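Long-range contacts in putative O-GlcNAcase nagJ (Clostridium perfringens, PDB 6PV5), which probably acts as a hexosaminidase of glycoside hydrolase family 84, probably removing N-acetylglucosamine, with its catalytic barrel in this part of a longer protein: residues Val261-Pro266 against Ala300-Asp305; Asp304-Arg309 against Val338-Trp343; Val312-Val317 against Lys358-Thr363. All blocks are in the same frame, centred on the assembly; numbering follows the deposited sequence. Where two conformers were deposited one is given.

Contact 1. Residues Val261-Pro266 against Ala300-Asp305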
loop_
_atom_site.group_PDB
_atom_site.type_symbol
_atom_site.label_atom_id
_atom_site.label_comp_id
_atom_site.label_asym_id
_atom_site.label_seq_id
_atom_site.Cartn_x
_atom_site.Cartn_y
_atom_site.Cartn_z
ATOM N N VAL A 261 7.539 13.035 3.942
ATOM C CA VAL A 261 6.868 13.660 5.071
ATOM C C VAL A 261 7.637 13.316 6.341
ATOM O O VAL A 261 7.760 12.146 6.699
ATOM C CB VAL A 261 5.387 13.226 5.160
ATOM C CG1 VAL A 261 4.660 13.948 6.282
ATOM C CG2 VAL A 261 4.659 13.420 3.837
ATOM N N PHE A 262 8.139 14.332 7.038
ATOM C CA PHE A 262 8.815 14.069 8.295
ATOM C C PHE A 262 7.836 14.197 9.455
ATOM O O PHE A 262 7.212 15.249 9.635
ATOM C CB PHE A 262 10.005 15.013 8.499
ATOM C CG PHE A 262 10.858 14.609 9.675
ATOM C CD1 PHE A 262 11.977 13.804 9.494
ATOM C CD2 PHE A 262 10.505 14.961 10.961
ATOM C CE1 PHE A 262 12.750 13.396 10.568
ATOM C CE2 PHE A 262 11.294 14.570 12.036
ATOM C CZ PHE A 262 12.407 13.775 11.841
ATOM N N ALA A 263 7.767 13.141 10.281
ATOM C CA ALA A 263 6.848 13.094 11.404
ATOM C C ALA A 263 7.597 13.361 12.702
ATOM O O ALA A 263 8.662 12.791 12.931
ATOM C CB ALA A 263 6.124 11.759 11.455
ATOM N N ILE A 264 6.986 14.189 13.561
ATOM C CA ILE A 264 7.499 14.548 14.873
ATOM C C ILE A 264 6.484 14.105 15.926
ATOM O O ILE A 264 5.301 14.404 15.794
ATOM C CB ILE A 264 7.720 16.077 14.946
ATOM C CG1 ILE A 264 8.579 16.574 13.784
ATOM C CG2 ILE A 264 8.337 16.453 16.281
ATOM C CD1 ILE A 264 8.593 18.075 13.619
ATOM N N SER A 265 6.955 13.420 16.980
ATOM C CA SER A 265 6.103 12.993 18.078
ATOM C C SER A 265 6.612 13.600 19.373
ATOM O O SER A 265 7.312 12.935 20.128
ATOM C CB SER A 265 6.009 11.481 18.217
ATOM O OG SER A 265 5.685 10.877 16.982
ATOM N N PRO A 266 6.267 14.871 19.669
ATOM C CA PRO A 266 6.822 15.565 20.834
ATOM C C PRO A 266 6.059 15.268 22.116
ATOM O O PRO A 266 6.449 15.711 23.197
ATOM C CB PRO A 266 6.554 17.032 20.479
ATOM C CG PRO A 266 5.279 16.998 19.668
ATOM C CD PRO A 266 5.378 15.720 18.850
ATOM N N ALA A 300 4.533 16.439 9.717
ATOM C CA ALA A 300 3.407 15.914 10.463
ATOM C C ALA A 300 3.778 16.003 11.924
ATOM O O ALA A 300 4.928 15.767 12.280
ATOM C CB ALA A 300 3.115 14.482 10.046
ATOM N N ILE A 301 2.809 16.406 12.744
ATOM C CA ILE A 301 2.990 16.344 14.180
ATOM C C ILE A 301 1.951 15.366 14.720
ATOM O O ILE A 301 0.752 15.549 14.501
ATOM C CB ILE A 301 2.859 17.740 14.827
ATOM C CG1 ILE A 301 3.752 18.785 14.151
ATOM C CG2 ILE A 301 3.117 17.651 16.322
ATOM C CD1 ILE A 301 3.665 20.163 14.771
ATOM N N LEU A 302 2.430 14.347 15.440
ATOM C CA LEU A 302 1.605 13.219 15.859
ATOM C C LEU A 302 1.339 13.322 17.359
ATOM O O LEU A 302 2.264 13.610 18.111
ATOM C CB LEU A 302 2.408 11.949 15.541
ATOM C CG LEU A 302 2.223 11.288 14.167
ATOM C CD1 LEU A 302 1.958 12.235 13.005
ATOM C CD2 LEU A 302 3.350 10.323 13.828
ATOM N N TRP A 303 0.086 13.077 17.794
ATOM C CA TRP A 303 -0.187 12.903 19.219
ATOM C C TRP A 303 -0.659 11.483 19.549
ATOM O O TRP A 303 -1.197 11.245 20.623
ATOM C CB TRP A 303 -1.199 13.938 19.729
ATOM C CG TRP A 303 -0.879 15.346 19.322
ATOM C CD1 TRP A 303 -1.393 16.027 18.256
ATOM C CD2 TRP A 303 0.067 16.229 19.951
ATOM N NE1 TRP A 303 -0.849 17.280 18.190
ATOM C CE2 TRP A 303 0.041 17.439 19.222
ATOM C CE3 TRP A 303 0.904 16.132 21.072
ATOM C CZ2 TRP A 303 0.829 18.536 19.576
ATOM C CZ3 TRP A 303 1.697 17.211 21.414
ATOM C CH2 TRP A 303 1.652 18.392 20.670
ATOM N N ASP A 304 -0.506 10.542 18.617
ATOM C CA ASP A 304 -0.977 9.190 18.882
ATOM C C ASP A 304 -0.160 8.581 20.017
ATOM O O ASP A 304 1.057 8.748 20.085
ATOM C CB ASP A 304 -0.933 8.290 17.643
ATOM C CG ASP A 304 0.461 8.068 17.073
ATOM O OD1 ASP A 304 1.151 9.067 16.802
ATOM O OD2 ASP A 304 0.845 6.896 16.888
ATOM N N ASP A 305 -0.853 7.867 20.908
ATOM C CA ASP A 305 -0.181 7.055 21.910
ATOM C C ASP A 305 0.739 7.919 22.786
ATOM O O ASP A 305 1.942 7.679 22.836
ATOM C CB ASP A 305 0.549 5.861 21.267
ATOM C CG ASP A 305 -0.278 4.967 20.346
ATOM O OD1 ASP A 305 -1.362 4.473 20.773
ATOM O OD2 ASP A 305 0.192 4.732 19.206
HETATM O O HOH W 1 3.758 9.153 17.452
#
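Phe262, Ile264, Ala300 and Leu302 join the two segments by three backbone hydrogen bonds. Ala300 N donates to Phe262 O at 2.9 Å. Ile264 N then reaches Ala300 O, and Leu302 N reaches Ile264 O. The last bond is the straightest, with 168° at its hydrogen. This is the ladder of two neighbouring parallel strands, with Ala263 level with Ala300 and Ile264 level with Ile301. CA-H...O contacts from Ala263 to Ala300 O and from Ile301 to Ile264 O add to it.

On the face that carries Val261, Ala263, Ala300 and Leu302, methyl groups meet. Ala300 CB lies 4.1 Å from Val261 CG1, and Ala263 CB lies 3.9 Å from Leu302 CD2. On the other face Pro266 CD packs 3.9 Å from Ile301 CG2. In the conformer given, that methyl stands anti to the backbone N of Ile301 and lies over one face of the Trp303 ring, near the rim. Pro266 CG approaches the same indole obliquely, 4.0 Å from Trp303 CZ3.

Beyond the strand ends, a water joins Ser265 OG at 2.6 Å to Asp304 OD1, to which it donates at 2.7 Å. Leu284 of helix 274-294 covers Ile264 and Ile301. The strands and this helix form a right-handed beta-alpha-beta unit of the (beta/alpha)8 barrel. Strand 336-338 follows as the next stave.

The three bonds pair six backbone groups within a largely apolar core; Ile301 O is bonded to Thr337 OG1. The polar side chains gather at the C-terminal strand ends, where Asp305, the predicted proton donor, follows Asp304.

Contact 2. Residues Asp304-Arg309 against Val338-Trp343. With EDO (1,2-ethanediol), chain F.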
loop_
_atom_site.group_PDB
_atom_site.type_symbol
_atom_site.label_atom_id
_atom_site.label_comp_id
_atom_site.label_asym_id
_atom_site.label_seq_id
_atom_site.Cartn_x
_atom_site.Cartn_y
_atom_site.Cartn_z
ATOM N N ASP A 304 -0.506 10.542 18.617
ATOM C CA ASP A 304 -0.977 9.190 18.882
ATOM C C ASP A 304 -0.160 8.581 20.017
ATOM O O ASP A 304 1.057 8.748 20.085
ATOM C CB ASP A 304 -0.933 8.290 17.643
ATOM C CG ASP A 304 0.461 8.068 17.073
ATOM O OD1 ASP A 304 1.151 9.067 16.802
ATOM O OD2 ASP A 304 0.845 6.896 16.888
ATOM N N ASP A 305 -0.853 7.867 20.908
ATOM C CA ASP A 305 -0.181 7.055 21.910
ATOM C C ASP A 305 0.739 7.919 22.786
ATOM O O ASP A 305 1.942 7.679 22.836
ATOM C CB ASP A 305 0.549 5.861 21.267
ATOM C CG ASP A 305 -0.278 4.967 20.346
ATOM O OD1 ASP A 305 -1.362 4.473 20.773
ATOM O OD2 ASP A 305 0.192 4.732 19.206
ATOM N N ILE A 306 0.158 8.910 23.482
ATOM C CA ILE A 306 0.832 9.624 24.556
ATOM C C ILE A 306 -0.099 9.780 25.760
ATOM O O ILE A 306 -1.197 9.211 25.799
ATOM C CB ILE A 306 1.360 10.996 24.096
ATOM C CG1 ILE A 306 0.243 11.869 23.516
ATOM C CG2 ILE A 306 2.536 10.827 23.142
ATOM C CD1 ILE A 306 0.457 13.351 23.686
ATOM N N GLU A 307 0.365 10.600 26.718
ATOM C CA GLU A 307 -0.252 10.783 28.022
ATOM C C GLU A 307 -1.222 11.965 28.008
ATOM O O GLU A 307 -2.358 11.834 28.462
ATOM C CB GLU A 307 0.819 10.971 29.100
ATOM N N ASN A 308 -0.765 13.123 27.512
ATOM C CA ASN A 308 -1.541 14.352 27.605
ATOM C C ASN A 308 -2.895 14.207 26.895
ATOM O O ASN A 308 -3.012 13.698 25.781
ATOM C CB ASN A 308 -0.703 15.582 27.232
ATOM C CG ASN A 308 -1.539 16.778 26.829
ATOM O OD1 ASN A 308 -1.634 17.103 25.648
ATOM N ND2 ASN A 308 -2.166 17.432 27.794
ATOM N N ARG A 309 -3.944 14.683 27.563
ATOM C CA ARG A 309 -5.278 14.578 27.013
ATOM C C ARG A 309 -5.854 15.976 26.825
ATOM O O ARG A 309 -7.064 16.160 26.886
ATOM C CB ARG A 309 -6.143 13.746 27.961
ATOM C CG ARG A 309 -7.277 13.017 27.262
ATOM C CD ARG A 309 -7.498 11.641 27.848
ATOM N NE ARG A 309 -8.222 10.873 26.850
ATOM C CZ ARG A 309 -7.732 9.835 26.188
ATOM N NH1 ARG A 309 -6.501 9.412 26.422
ATOM N NH2 ARG A 309 -8.488 9.214 25.300
ATOM N N VAL A 338 -2.255 13.491 13.828
ATOM C CA VAL A 338 -3.086 12.389 14.289
ATOM C C VAL A 338 -3.431 12.653 15.749
ATOM O O VAL A 338 -2.554 12.927 16.565
ATOM C CB VAL A 338 -2.445 10.990 14.080
ATOM C CG1 VAL A 338 -1.153 10.837 14.854
ATOM C CG2 VAL A 338 -3.395 9.869 14.498
ATOM N N PRO A 339 -4.728 12.562 16.120
ATOM C CA PRO A 339 -5.166 12.876 17.477
ATOM C C PRO A 339 -4.833 11.765 18.472
ATOM O O PRO A 339 -4.440 10.666 18.076
ATOM C CB PRO A 339 -6.691 13.037 17.370
ATOM C CG PRO A 339 -7.053 12.766 15.923
ATOM C CD PRO A 339 -5.833 12.216 15.226
ATOM N N VAL A 340 -5.025 12.070 19.761
ATOM C CA VAL A 340 -4.966 11.079 20.818
ATOM C C VAL A 340 -6.089 10.055 20.599
ATOM O O VAL A 340 -5.840 8.859 20.688
ATOM C CB VAL A 340 -5.034 11.733 22.214
ATOM C CG1 VAL A 340 -5.241 10.711 23.322
ATOM C CG2 VAL A 340 -3.813 12.594 22.506
ATOM N N GLU A 341 -7.308 10.535 20.304
ATOM C CA GLU A 341 -8.457 9.679 20.039
ATOM C C GLU A 341 -8.502 9.389 18.542
ATOM O O GLU A 341 -9.213 10.054 17.795
ATOM C CB GLU A 341 -9.751 10.296 20.607
ATOM C CG GLU A 341 -9.786 10.334 22.131
ATOM C CD GLU A 341 -10.886 11.107 22.860
ATOM O OE1 GLU A 341 -11.647 11.878 22.222
ATOM O OE2 GLU A 341 -10.973 10.949 24.089
ATOM N N TYR A 342 -7.719 8.401 18.088
ATOM C CA TYR A 342 -7.476 8.317 16.659
ATOM C C TYR A 342 -8.346 7.257 16.004
ATOM O O TYR A 342 -8.303 7.137 14.788
ATOM C CB TYR A 342 -5.999 8.112 16.310
ATOM C CG TYR A 342 -5.318 6.942 16.976
ATOM C CD1 TYR A 342 -4.594 7.111 18.145
ATOM C CD2 TYR A 342 -5.399 5.664 16.433
ATOM C CE1 TYR A 342 -3.979 6.039 18.777
ATOM C CE2 TYR A 342 -4.779 4.589 17.042
ATOM C CZ TYR A 342 -4.078 4.772 18.216
ATOM O OH TYR A 342 -3.506 3.687 18.815
ATOM N N TRP A 343 -9.116 6.501 16.796
ATOM C CA TRP A 343 -10.087 5.587 16.205
ATOM C C TRP A 343 -11.511 6.065 16.499
ATOM O O TRP A 343 -11.762 6.740 17.489
ATOM C CB TRP A 343 -9.802 4.118 16.593
ATOM C CG TRP A 343 -9.964 3.771 18.041
ATOM C CD1 TRP A 343 -11.057 3.188 18.618
ATOM C CD2 TRP A 343 -9.017 3.969 19.106
ATOM N NE1 TRP A 343 -10.868 3.025 19.960
ATOM C CE2 TRP A 343 -9.605 3.456 20.280
ATOM C CE3 TRP A 343 -7.721 4.499 19.181
ATOM C CZ2 TRP A 343 -8.957 3.481 21.514
ATOM C CZ3 TRP A 343 -7.080 4.520 20.403
ATOM C CH2 TRP A 343 -7.695 4.032 21.557
HETATM C C1 EDO F . -12.432 12.032 26.962
HETATM O O1 EDO F . -12.190 12.613 25.711
HETATM C C2 EDO F . -11.254 12.323 27.712
HETATM O O2 EDO F . -11.171 13.724 27.624
HETATM O O HOH W 2 -3.789 7.715 21.921
#
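The loops that leave strands 298-302 and 336-338 meet at the C-terminal end of the (beta/alpha)8 barrel, where the active site of this fold lies. Asp305, the predicted proton donor, sits on the first loop. Its OD1 lies 3.0 Å from Tyr342 OH, close to the plane of the phenol ring and at its edge. The carboxylate stands nearly upright to that ring, their planes 85° apart.

Asp304 packs beside the same ring. With chi1 at 62° its carboxylate swings between the backbone N and carbonyl carbon, and OD1 comes 3.5 Å from Val338 CG1. Its CB approaches Tyr342 CD1 obliquely at 3.9 Å. A water accepts from Asp305 N and donates to Val340 O at 2.7 Å, bridging the two backbones.

Farther along the loops, Val340 CG2 meets Asn308 O at 3.5 Å. Its CG1 lies over one face of the Arg309 guanidinium, 3.6 Å from NH1. Arg309 NH2 forms a salt bridge with Glu341 OE2 at 3.3 Å, approaching the anti lone pair. OE2 also accepts from O1 of an ethanediol.

Glu341 OE1 is held by Thr357 OG1, and OE2 by the long bond to Arg309; the ethanediol probably adds a partner only in the crystal. At the other end, Tyr342 OH lies within bonding distance of Asp305 OD1. Asp305 is poorly ordered, and this contact probably restrains it only loosely.

Contact 3. Residues Val312-Val317 against Lys358-Thr363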
loop_
_atom_site.group_PDB
_atom_site.type_symbol
_atom_site.label_atom_id
_atom_site.label_comp_id
_atom_site.label_asym_id
_atom_site.label_seq_id
_atom_site.Cartn_x
_atom_site.Cartn_y
_atom_site.Cartn_z
ATOM N N VAL A 312 -7.195 21.123 23.519
ATOM C CA VAL A 312 -7.091 22.539 23.177
ATOM C C VAL A 312 -5.615 22.880 22.950
ATOM O O VAL A 312 -5.257 23.394 21.898
ATOM C CB VAL A 312 -7.785 23.454 24.212
ATOM C CG1 VAL A 312 -7.487 24.940 23.969
ATOM C CG2 VAL A 312 -9.293 23.230 24.224
ATOM N N GLN A 313 -4.758 22.493 23.900
ATOM C CA GLN A 313 -3.332 22.801 23.872
ATOM C C GLN A 313 -2.645 22.141 22.680
ATOM O O GLN A 313 -1.800 22.766 22.033
ATOM C CB GLN A 313 -2.671 22.424 25.201
ATOM C CG GLN A 313 -3.184 23.271 26.359
ATOM C CD GLN A 313 -2.749 22.846 27.740
ATOM O OE1 GLN A 313 -2.822 21.679 28.118
ATOM N NE2 GLN A 313 -2.323 23.812 28.534
ATOM N N GLN A 314 -3.027 20.891 22.368
ATOM C CA GLN A 314 -2.418 20.200 21.236
ATOM C C GLN A 314 -2.811 20.880 19.923
ATOM O O GLN A 314 -1.984 21.042 19.027
ATOM C CB GLN A 314 -2.773 18.706 21.213
ATOM C CG GLN A 314 -2.271 17.925 22.426
ATOM C CD GLN A 314 -2.815 16.516 22.485
ATOM O OE1 GLN A 314 -3.452 16.023 21.554
ATOM N NE2 GLN A 314 -2.532 15.833 23.583
ATOM N N ALA A 315 -4.091 21.248 19.797
ATOM C CA ALA A 315 -4.559 21.880 18.580
ATOM C C ALA A 315 -3.899 23.249 18.434
ATOM O O ALA A 315 -3.551 23.656 17.321
ATOM C CB ALA A 315 -6.062 21.980 18.589
ATOM N N GLU A 316 -3.718 23.941 19.563
ATOM C CA GLU A 316 -3.114 25.267 19.525
ATOM C C GLU A 316 -1.663 25.204 19.050
ATOM O O GLU A 316 -1.281 26.000 18.189
ATOM C CB GLU A 316 -3.296 26.018 20.848
ATOM C CG GLU A 316 -4.712 26.539 20.999
ATOM C CD GLU A 316 -4.994 27.220 22.326
ATOM O OE1 GLU A 316 -4.094 27.202 23.206
ATOM O OE2 GLU A 316 -6.118 27.773 22.474
ATOM N N VAL A 317 -0.882 24.246 19.584
ATOM C CA VAL A 317 0.488 24.019 19.132
ATOM C C VAL A 317 0.478 23.825 17.622
ATOM O O VAL A 317 1.288 24.434 16.930
ATOM C CB VAL A 317 1.174 22.844 19.861
ATOM C CG1 VAL A 317 2.339 22.262 19.065
ATOM C CG2 VAL A 317 1.609 23.222 21.268
ATOM N N LYS A 358 -13.862 16.841 20.976
ATOM C CA LYS A 358 -14.656 18.050 20.851
ATOM C C LYS A 358 -13.710 19.254 20.821
ATOM O O LYS A 358 -13.741 20.041 19.897
ATOM C CB LYS A 358 -15.677 18.122 21.989
ATOM C CG LYS A 358 -16.496 19.400 22.054
ATOM C CD LYS A 358 -17.532 19.384 23.162
ATOM C CE LYS A 358 -18.333 20.668 23.223
ATOM N NZ LYS A 358 -18.860 21.041 21.887
ATOM N N GLU A 359 -12.837 19.334 21.816
ATOM C CA GLU A 359 -11.902 20.433 21.973
ATOM C C GLU A 359 -10.853 20.421 20.866
ATOM O O GLU A 359 -10.561 21.469 20.290
ATOM C CB GLU A 359 -11.285 20.353 23.367
ATOM C CG GLU A 359 -12.346 20.423 24.447
ATOM C CD GLU A 359 -11.810 20.623 25.848
ATOM O OE1 GLU A 359 -10.584 20.446 26.037
ATOM O OE2 GLU A 359 -12.628 20.953 26.747
ATOM N N PHE A 360 -10.301 19.235 20.559
ATOM C CA PHE A 360 -9.296 19.137 19.513
ATOM C C PHE A 360 -9.883 19.586 18.174
ATOM O O PHE A 360 -9.289 20.428 17.491
ATOM C CB PHE A 360 -8.620 17.756 19.485
ATOM C CG PHE A 360 -7.455 17.632 18.532
ATOM C CD1 PHE A 360 -6.186 18.079 18.885
ATOM C CD2 PHE A 360 -7.619 17.072 17.267
ATOM C CE1 PHE A 360 -5.122 17.961 17.993
ATOM C CE2 PHE A 360 -6.552 16.939 16.385
ATOM C CZ PHE A 360 -5.298 17.378 16.756
ATOM N N ALA A 361 -11.048 19.032 17.799
ATOM C CA ALA A 361 -11.622 19.294 16.488
ATOM C C ALA A 361 -12.100 20.748 16.360
ATOM O O ALA A 361 -11.956 21.359 15.303
ATOM C CB ALA A 361 -12.748 18.326 16.205
ATOM N N GLU A 362 -12.699 21.283 17.425
ATOM C CA GLU A 362 -13.259 22.627 17.401
ATOM C C GLU A 362 -12.134 23.651 17.277
ATOM O O GLU A 362 -12.285 24.619 16.550
ATOM C CB GLU A 362 -14.078 22.892 18.667
ATOM N N THR A 363 -11.003 23.412 17.960
ATOM C CA THR A 363 -9.880 24.338 17.943
ATOM C C THR A 363 -9.078 24.289 16.641
ATOM O O THR A 363 -8.535 25.308 16.235
ATOM C CB THR A 363 -8.939 24.081 19.121
ATOM O OG1 THR A 363 -9.780 24.018 20.262
ATOM C CG2 THR A 363 -7.880 25.141 19.314
HETATM O O HOH W 3 -7.620 21.073 26.535
#
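Apolar packing carries most of the contact between helices 311-326 and 355-363, whose short segments run side by side at 26° with axes 8.0 Å apart. Ala315 is central. Its CB touches Thr363 CB at 3.6 Å and Phe360 CD1 at 3.9 Å. The small methyl lets the helices come close. Phe360 has CG anti to its backbone nitrogen (chi1 -173°), which swings the ring toward helix 311-326. There Gln314 CB meets the edge of the ring at 4.1 Å, near its plane. Thr363 CG2 lies against Glu316 CG at 3.9 Å. At the start of the pairing, Val312 CG2 lies alongside the Glu359 side chain, 3.6 Å from both CB and OE1.

Polar links are fewer. A water accepts from Val312 N at 3.0 Å and donates to Glu359 OE1. Thr363 OG1 turns back to its own helix and donates to Glu359 O at 2.7 Å. That oxygen also accepts from Thr363 N, so one carbonyl takes two bonds from a single residue.

The two are neighbouring outer helices of the barrel, following strands 298-302 and 336-338. Gln314 NE2 donates to Asn308 OD1 and its OE1 is bonded to Tyr356 OH, while Phe360 also touches Tyr395 of helix 385-395.

With its hydroxyl turned inward, Thr363 offers carbon to the neighbouring helix. The two segments share no direct polar bond. Their interface is chiefly van der Waals packing, with a water-mediated link near its edge.

Overall arrangement
The three contacts follow the barrel from sheet to active-site loops to outer helices. Contact 1 and contact 2 share Asp304 and Asp305, and their centres are 11 Å apart. Trp303 N probably bonds Val338 O at 2.9 Å, carrying the pairing of strands 259-264 and 298-302 on to strand 336-338. Contact 3 lies about 12 Å from contact 2 and 15 Å from contact 1, centre to centre. Gln314 connects all three: from its helix in contact 3 it packs on Trp303 of contact 1 and Val340 of contact 2. Its side chain is about 11 Å from that of Asp305, the predicted proton donor.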